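Local coordinates for protein CT021 (Chlamydia trachomatis serovar L2, PDB 6UXD) that is of unknown function but belongs to a family related to the lipoprotein carriers LolA and LolB, and so may bind a lipid-like ligand, at residues W44-S48 with S209-P215; F110-I114 with W159-S163. All blocks are in the same frame, centred on the assembly; numbering follows the deposited sequence.

Contact 1 (W44-S48 with S209-P215). Unlike the reference sequence in segment 44-48: Met-47 (reference Val).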
loop_
_atom_site.group_PDB
_atom_site.type_symbol
_atom_site.label_atom_id
_atom_site.label_comp_id
_atom_site.label_asym_id
_atom_site.label_seq_id
_atom_site.Cartn_x
_atom_site.Cartn_y
_atom_site.Cartn_z
ATOM N N TRP A 44 11.719 -2.689 -5.632
ATOM C CA TRP A 44 10.891 -1.822 -6.455
ATOM C C TRP A 44 9.415 -2.105 -6.206
ATOM O O TRP A 44 8.970 -3.248 -6.348
ATOM C CB TRP A 44 11.191 -2.024 -7.935
ATOM C CG TRP A 44 12.581 -1.621 -8.326
ATOM C CD1 TRP A 44 13.718 -2.349 -8.169
ATOM C CD2 TRP A 44 12.969 -0.391 -8.942
ATOM N NE1 TRP A 44 14.796 -1.649 -8.651
ATOM C CE2 TRP A 44 14.360 -0.447 -9.142
ATOM C CE3 TRP A 44 12.271 0.741 -9.366
ATOM C CZ2 TRP A 44 15.068 0.595 -9.736
ATOM C CZ3 TRP A 44 12.973 1.775 -9.953
ATOM C CH2 TRP A 44 14.351 1.696 -10.135
ATOM N N VAL A 45 8.659 -1.055 -5.898
ATOM C CA VAL A 45 7.227 -1.137 -5.632
ATOM C C VAL A 45 6.498 -0.171 -6.549
ATOM O O VAL A 45 6.723 1.045 -6.484
ATOM C CB VAL A 45 6.902 -0.813 -4.161
ATOM C CG1 VAL A 45 5.389 -0.885 -3.912
ATOM C CG2 VAL A 45 7.734 -1.722 -3.249
ATOM N N GLU A 46 5.578 -0.693 -7.336
ATOM C CA GLU A 46 4.727 0.081 -8.225
ATOM C C GLU A 46 3.379 0.358 -7.566
ATOM O O GLU A 46 2.813 -0.514 -6.905
ATOM C CB GLU A 46 4.572 -0.693 -9.534
ATOM C CG GLU A 46 3.410 -0.371 -10.406
ATOM C CD GLU A 46 3.146 -1.497 -11.403
ATOM O OE1 GLU A 46 4.101 -1.860 -12.149
ATOM O OE2 GLU A 46 1.990 -2.020 -11.431
ATOM N N MET A 47 2.873 1.580 -7.740
ATOM C CA MET A 47 1.628 2.019 -7.112
ATOM C C MET A 47 0.794 2.772 -8.140
ATOM O O MET A 47 1.219 3.825 -8.630
ATOM C CB MET A 47 1.898 2.920 -5.906
ATOM C CG MET A 47 3.015 2.443 -5.010
ATOM N N SER A 48 -0.383 2.236 -8.464
ATOM C CA SER A 48 -1.308 2.857 -9.407
ATOM C C SER A 48 -2.523 3.375 -8.651
ATOM O O SER A 48 -3.089 2.656 -7.818
ATOM C CB SER A 48 -1.773 1.875 -10.484
ATOM O OG SER A 48 -0.737 1.021 -10.902
ATOM N N SER A 209 3.410 -7.142 -13.631
ATOM C CA SER A 209 3.143 -5.748 -13.947
ATOM C C SER A 209 2.619 -5.621 -15.369
ATOM O O SER A 209 3.044 -6.346 -16.273
ATOM C CB SER A 209 4.396 -4.891 -13.806
ATOM O OG SER A 209 4.141 -3.606 -14.344
ATOM N N SER A 210 1.703 -4.676 -15.557
ATOM C CA SER A 210 1.234 -4.287 -16.878
ATOM C C SER A 210 1.994 -3.091 -17.454
ATOM O O SER A 210 1.706 -2.672 -18.580
ATOM C CB SER A 210 -0.264 -3.969 -16.814
ATOM O OG SER A 210 -0.534 -2.833 -16.014
ATOM N N TYR A 211 2.963 -2.551 -16.736
ATOM C CA TYR A 211 3.635 -1.314 -17.102
ATOM C C TYR A 211 5.031 -1.582 -17.655
ATOM O O TYR A 211 5.508 -2.722 -17.644
ATOM C CB TYR A 211 3.704 -0.401 -15.873
ATOM C CG TYR A 211 2.343 0.035 -15.396
ATOM C CD1 TYR A 211 1.542 0.837 -16.187
ATOM C CD2 TYR A 211 1.861 -0.354 -14.158
ATOM C CE1 TYR A 211 0.300 1.244 -15.757
ATOM C CE2 TYR A 211 0.619 0.046 -13.719
ATOM C CZ TYR A 211 -0.159 0.847 -14.521
ATOM O OH TYR A 211 -1.406 1.249 -14.086
ATOM N N PRO A 212 5.718 -0.552 -18.164
ATOM C CA PRO A 212 7.047 -0.785 -18.741
ATOM C C PRO A 212 8.029 -1.336 -17.721
ATOM O O PRO A 212 7.877 -1.188 -16.501
ATOM C CB PRO A 212 7.487 0.603 -19.225
ATOM C CG PRO A 212 6.224 1.394 -19.347
ATOM C CD PRO A 212 5.296 0.856 -18.313
ATOM N N ALA A 213 9.064 -1.973 -18.260
ATOM C CA ALA A 213 10.118 -2.563 -17.458
ATOM C C ALA A 213 10.795 -1.516 -16.583
ATOM O O ALA A 213 10.720 -0.307 -16.825
ATOM C CB ALA A 213 11.170 -3.213 -18.353
ATOM N N LEU A 214 11.509 -2.017 -15.589
ATOM C CA LEU A 214 12.159 -1.174 -14.606
ATOM C C LEU A 214 13.265 -0.330 -15.246
ATOM O O LEU A 214 13.862 -0.733 -16.245
ATOM C CB LEU A 214 12.747 -2.047 -13.507
ATOM C CG LEU A 214 11.740 -2.842 -12.662
ATOM C CD1 LEU A 214 12.508 -3.624 -11.601
ATOM C CD2 LEU A 214 10.707 -1.911 -12.033
ATOM N N PRO A 215 13.553 0.845 -14.681
ATOM C CA PRO A 215 14.727 1.610 -15.122
ATOM C C PRO A 215 15.980 0.759 -15.141
ATOM O O PRO A 215 16.211 -0.065 -14.255
ATOM C CB PRO A 215 14.831 2.730 -14.081
ATOM C CG PRO A 215 13.384 2.941 -13.660
ATOM C CD PRO A 215 12.787 1.560 -13.646
HETATM O O HOH W 1 0.599 -3.430 -13.171
#
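The buried carboxylate of Glu-46 is shared by a hydroxyl and an aromatic edge from one irregular piece of chain, and a water that this chain also holds. Ser-209 OG donates to the syn lone pair of Glu-46 OE1 at 2.8 Å, and the same hydroxyl accepts from Tyr-211 N, closing an ST turn, so it is held on its acceptor side as well. Arg-36 adds a long, weak ion pair to OE1. The other oxygen, Glu-46 OE2, takes a 2.6 Å bond from water 1, which accepts from Ser-210 N. Tyr-211 presents its edge to the carboxylate, CD2 lying 3.2 Å from Glu-46 OE2, with ring and carboxylate planes almost perpendicular (82°). Glu-46 gets there because CG is anti to the backbone N (chi1 159°) and the chain stays extended.

The curled antiparallel fold, which probably resembles that of LolA and LolB, places strand 43-50 between strands 29-38 and 79-84; loop 209-215 follows strand 196-204 and packs on the side facing away from the chain centre.

Farther along, Leu-214 and Trp-44 lie alongside one another, running in opposite directions, CD1 of the leucine resting over the indole face in a CH-pi contact, 3.9 Å from the five-membered ring centroid. Pro-215 CD meets Trp-44 CZ3 at 3.7 Å. Beyond the carboxylate, Tyr-211 OH bonds to Lys-77, with a weak 3.3 Å link to Ser-48 OG.

Contact 2 (F110-I114 with W159-S163)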
loop_
_atom_site.group_PDB
_atom_site.type_symbol
_atom_site.label_atom_id
_atom_site.label_comp_id
_atom_site.label_asym_id
_atom_site.label_seq_id
_atom_site.Cartn_x
_atom_site.Cartn_y
_atom_site.Cartn_z
ATOM N N PHE A 110 5.432 12.509 1.525
ATOM C CA PHE A 110 4.370 11.673 2.082
ATOM C C PHE A 110 4.777 10.202 2.106
ATOM O O PHE A 110 4.633 9.518 3.126
ATOM C CB PHE A 110 3.099 11.890 1.260
ATOM C CG PHE A 110 1.900 11.143 1.756
ATOM C CD1 PHE A 110 1.240 11.541 2.907
ATOM C CD2 PHE A 110 1.402 10.067 1.040
ATOM C CE1 PHE A 110 0.117 10.860 3.352
ATOM C CE2 PHE A 110 0.282 9.384 1.476
ATOM C CZ PHE A 110 -0.363 9.781 2.633
ATOM N N PHE A 111 5.311 9.699 0.990
ATOM C CA PHE A 111 5.757 8.308 0.940
ATOM C C PHE A 111 6.849 8.034 1.971
ATOM O O PHE A 111 6.810 7.020 2.677
ATOM C CB PHE A 111 6.249 7.963 -0.470
ATOM C CG PHE A 111 5.149 7.552 -1.424
ATOM C CD1 PHE A 111 4.395 6.407 -1.192
ATOM C CD2 PHE A 111 4.883 8.299 -2.560
ATOM C CE1 PHE A 111 3.390 6.028 -2.068
ATOM C CE2 PHE A 111 3.880 7.925 -3.446
ATOM C CZ PHE A 111 3.135 6.791 -3.198
ATOM N N VAL A 112 7.846 8.919 2.071
ATOM C CA VAL A 112 8.933 8.678 3.019
ATOM C C VAL A 112 8.389 8.626 4.442
ATOM O O VAL A 112 8.837 7.819 5.265
ATOM C CB VAL A 112 10.039 9.743 2.874
ATOM C CG1 VAL A 112 11.079 9.594 3.994
ATOM C CG2 VAL A 112 10.720 9.630 1.514
ATOM N N LYS A 113 7.420 9.488 4.755
ATOM C CA LYS A 113 6.802 9.448 6.078
ATOM C C LYS A 113 6.161 8.092 6.341
ATOM O O LYS A 113 6.431 7.458 7.368
ATOM C CB LYS A 113 5.771 10.569 6.209
ATOM C CG LYS A 113 6.406 11.924 6.441
ATOM C CD LYS A 113 5.372 13.007 6.645
ATOM C CE LYS A 113 5.438 14.056 5.556
ATOM N NZ LYS A 113 4.809 15.326 6.004
ATOM N N ILE A 114 5.326 7.619 5.409
ATOM C CA ILE A 114 4.667 6.328 5.595
ATOM C C ILE A 114 5.698 5.235 5.845
ATOM O O ILE A 114 5.584 4.454 6.796
ATOM C CB ILE A 114 3.784 5.991 4.384
ATOM C CG1 ILE A 114 2.666 7.016 4.243
ATOM C CG2 ILE A 114 3.176 4.618 4.563
ATOM C CD1 ILE A 114 2.095 7.073 2.849
ATOM N N TRP A 159 1.757 9.307 13.415
ATOM C CA TRP A 159 2.230 10.154 12.335
ATOM C C TRP A 159 3.220 11.183 12.883
ATOM O O TRP A 159 3.074 11.644 14.017
ATOM C CB TRP A 159 1.048 10.866 11.693
ATOM C CG TRP A 159 1.326 11.468 10.373
ATOM C CD1 TRP A 159 1.630 12.771 10.110
ATOM C CD2 TRP A 159 1.334 10.788 9.115
ATOM N NE1 TRP A 159 1.819 12.945 8.760
ATOM C CE2 TRP A 159 1.641 11.743 8.127
ATOM C CE3 TRP A 159 1.107 9.466 8.729
ATOM C CZ2 TRP A 159 1.728 11.416 6.777
ATOM C CZ3 TRP A 159 1.190 9.144 7.392
ATOM C CH2 TRP A 159 1.497 10.114 6.431
ATOM N N PRO A 160 4.232 11.563 12.102
ATOM C CA PRO A 160 5.192 12.559 12.592
ATOM C C PRO A 160 4.532 13.906 12.848
ATOM O O PRO A 160 3.450 14.211 12.338
ATOM C CB PRO A 160 6.219 12.654 11.455
ATOM C CG PRO A 160 5.471 12.216 10.249
ATOM C CD PRO A 160 4.586 11.106 10.748
ATOM N N LYS A 161 5.203 14.717 13.665
ATOM C CA LYS A 161 4.802 16.109 13.840
ATOM C C LYS A 161 5.121 16.868 12.561
ATOM O O LYS A 161 6.271 16.875 12.109
ATOM C CB LYS A 161 5.519 16.733 15.036
ATOM N N ASP A 162 4.113 17.484 11.961
ATOM C CA ASP A 162 4.294 18.128 10.668
ATOM C C ASP A 162 3.170 19.143 10.470
ATOM O O ASP A 162 2.453 19.498 11.413
ATOM C CB ASP A 162 4.364 17.073 9.552
ATOM C CG ASP A 162 2.993 16.552 9.125
ATOM O OD1 ASP A 162 2.016 16.708 9.882
ATOM O OD2 ASP A 162 2.888 15.974 8.021
ATOM N N SER A 163 3.017 19.610 9.231
ATOM C CA SER A 163 2.135 20.720 8.892
ATOM C C SER A 163 0.797 20.253 8.329
ATOM O O SER A 163 0.171 20.969 7.539
ATOM C CB SER A 163 2.836 21.638 7.891
ATOM O OG SER A 163 4.226 21.730 8.172
#
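Lys-113 and Asp-162 form the charged part of this contact, a salt bridge with NZ 2.9 Å from OD2. OD2 receives the ammonium group on its anti lone pair, the one turned away from OD1. A bend in the lysine chain at chi3 (-117°) turns its last atoms toward the aspartate.

Uncharged donors also reach this carboxylate. Trp-159 NE1 donates to Asp-162 OD2 at 3.3 Å, close to the indole plane but arriving from above the carboxylate plane, 57° out of it. OD2 is thus gripped by two donors of different character, which would be expected to favour the ionised aspartate, while OD1 is taken by Ser-164 OG.

Apolar contact fills in around the indole. Phe-110 CE1 comes to 3.5 Å from Trp-159 CH2; the two side chains meet nearly at right angles, with their ring planes inclined by 42°. Ile-114 CG1 reaches the same CH2 at 4.0 Å. The aliphatic part of Lys-113 touches both neighbours, its CD lying 4.0 Å from Trp-159 CZ2 and 3.7 Å from Pro-160 CG.

One short helix is thereby joined to the loop between two antiparallel strands. Segment 159-163 opens the connection from strand 152-158 to strand 170-176, whose pairing is prolonged by backbone bonds of Trp-159 with Lys-169 and of Pro-160 with Glu-168; helix 108-116 leads directly into strand 118-122, the other antiparallel neighbour of strand 152-158.

Long-range closure of a curled antiparallel fold is illustrated by the order of the four segments: 44-48 and 209-215 of contact 1 enclose 110-114 and 159-163 of contact 2, so one loop is nested inside the other. The contact centres lie 24 Å apart, with nearest atoms about 5 Å apart and no touch. Strand pairing nevertheless connects them, running from 43-50 through 29-38, 21-26, 196-204, 186-189 and 170-176 to 152-158. Contact 1 lays the chain's C-terminal loop against one part of this array, whereas contact 2 joins a helix to the loop between two paired strands, so each secures a peripheral element, a terminal loop or a short helix, to a different part of the strand array.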